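Local structure of acyl-coenzyme A oxidase (Caenorhabditis elegans, 5K3H) at the interface of chains A and B. The protein catalyses the FAD-dependent desaturation of acyl-CoA thioesters to (2E)-enoyl-CoA with release of hydrogen peroxide, the first step of peroxisomal beta-oxidation. Numbering follows the deposited sequence. Chains: chain A/B, Acyl-coenzyme A oxidase.

The interface of chains A and B. Residues chain A 406, 414-416, 421; chain B 242-243.
B:Met243 reaches from a loop of one subunit across the ring of A:Tyr414 and on towards A:Arg406 in the other, and it buries more surface than any other residue of the patch, 85 Å². Its CG methylene lies over the face of the tyrosine ring, 3.9 Å from the ring centroid, in a CH-pi contact. The two side chains meet at about a right angle, with the thioether SD above the ring plane but outside its rim, 3.6 Å from CD1 of A:Tyr414. An extended chi2 of 178° carries the sulfur past the ring until SD stands 3.8 Å from CD of A:Arg406, alongside the start of the guanidinium group. From the opposite side A:Ser421, at the start of helix 420-428, closes on the root of the methionine, its hydroxyl OG 3.4 Å from CB of B:Met243. The methionine is thus held between an aromatic face and a helix start.

The backbone fixes the register of this packing. The amide N of B:Met243 donates a hydrogen bond to the carbonyl O of A:Tyr414, 3.2 Å long and nearly in line with the C=O bond (176°), and A:Ser415 pairs with B:Lys242 in a short antiparallel bridge. Replacing A:Tyr414 with an alanine would probably leave CG of B:Met243 without the aromatic face beneath it and open a gap beside SD, freeing the thioether to turn.

A:Met416 covers the B:Lys242 backbone from the side, its CG 3.7 Å from the lysine carbonyl O. Packing is looser along the lysine side chain: CB of B:Lys242 comes no nearer the tyrosine ring than 4.2 Å, from CD2 of A:Tyr414, and the chain beyond it runs with NZ away from the residues gathered round the methionine. Repeated by the two-fold axis, this patch is one of the contacts that join the subunits of the homodimer, whose FAD and ATP sites are built from both chains.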
loop_
_atom_site.group_PDB
_atom_site.type_symbol
_atom_site.label_atom_id
_atom_site.label_comp_id
_atom_site.label_asym_id
_atom_site.label_seq_id
_atom_site.Cartn_x
_atom_site.Cartn_y
_atom_site.Cartn_z
ATOM N N ARG A 406 6.959 -5.392 -3.862
ATOM C CA ARG A 406 6.889 -6.101 -2.591
ATOM C C ARG A 406 6.232 -7.470 -2.767
ATOM O O ARG A 406 6.759 -8.490 -2.295
ATOM C CB ARG A 406 6.135 -5.260 -1.559
ATOM C CG ARG A 406 6.274 -5.784 -0.142
ATOM C CD ARG A 406 5.324 -5.114 0.808
ATOM N NE ARG A 406 3.950 -5.175 0.334
ATOM C CZ ARG A 406 3.164 -6.234 0.479
ATOM N NH1 ARG A 406 3.626 -7.320 1.086
ATOM N NH2 ARG A 406 1.917 -6.211 0.020
ATOM N N TYR A 414 7.442 -9.244 2.994
ATOM C CA TYR A 414 6.741 -8.676 4.147
ATOM C C TYR A 414 7.675 -8.351 5.306
ATOM O O TYR A 414 7.302 -7.571 6.186
ATOM C CB TYR A 414 5.665 -9.671 4.599
ATOM C CG TYR A 414 4.577 -9.149 5.516
ATOM C CD1 TYR A 414 3.555 -8.344 5.025
ATOM C CD2 TYR A 414 4.515 -9.544 6.860
ATOM C CE1 TYR A 414 2.544 -7.900 5.850
ATOM C CE2 TYR A 414 3.507 -9.105 7.695
ATOM C CZ TYR A 414 2.517 -8.282 7.183
ATOM O OH TYR A 414 1.481 -7.824 7.978
ATOM N N SER A 415 8.866 -8.942 5.331
ATOM C CA SER A 415 9.855 -8.645 6.356
ATOM C C SER A 415 10.492 -7.291 6.103
ATOM O O SER A 415 10.605 -6.850 4.961
ATOM C CB SER A 415 10.950 -9.707 6.376
ATOM O OG SER A 415 11.905 -9.388 7.361
ATOM N N MET A 416 10.949 -6.639 7.173
ATOM C CA MET A 416 11.748 -5.429 6.970
ATOM C C MET A 416 13.099 -5.717 6.319
ATOM O O MET A 416 13.760 -4.774 5.873
ATOM C CB MET A 416 11.955 -4.702 8.304
ATOM C CG MET A 416 10.669 -4.172 8.915
ATOM S SD MET A 416 9.726 -3.108 7.784
ATOM C CE MET A 416 10.995 -1.901 7.381
ATOM N N SER A 421 8.511 -1.996 2.316
ATOM C CA SER A 421 7.394 -1.323 2.962
ATOM C C SER A 421 7.778 0.094 3.358
ATOM O O SER A 421 6.977 1.024 3.215
ATOM C CB SER A 421 6.925 -2.107 4.187
ATOM O OG SER A 421 7.844 -2.045 5.265
ATOM N N LYS B 242 8.713 -6.746 11.085
ATOM C CA LYS B 242 7.925 -6.831 9.857
ATOM C C LYS B 242 7.233 -5.504 9.568
ATOM O O LYS B 242 7.317 -4.536 10.344
ATOM C CB LYS B 242 6.905 -7.972 9.926
ATOM C CG LYS B 242 7.534 -9.332 10.143
ATOM C CD LYS B 242 6.524 -10.326 10.553
ATOM C CE LYS B 242 6.026 -9.943 11.915
ATOM N NZ LYS B 242 4.911 -10.777 12.371
ATOM N N MET B 243 6.559 -5.463 8.409
ATOM C CA MET B 243 5.866 -4.247 8.003
ATOM C C MET B 243 4.617 -4.009 8.846
ATOM O O MET B 243 4.216 -2.866 9.057
ATOM C CB MET B 243 5.539 -4.292 6.505
ATOM C CG MET B 243 4.219 -4.919 6.128
ATOM S SD MET B 243 3.952 -4.855 4.335
ATOM C CE MET B 243 2.886 -3.423 4.135
#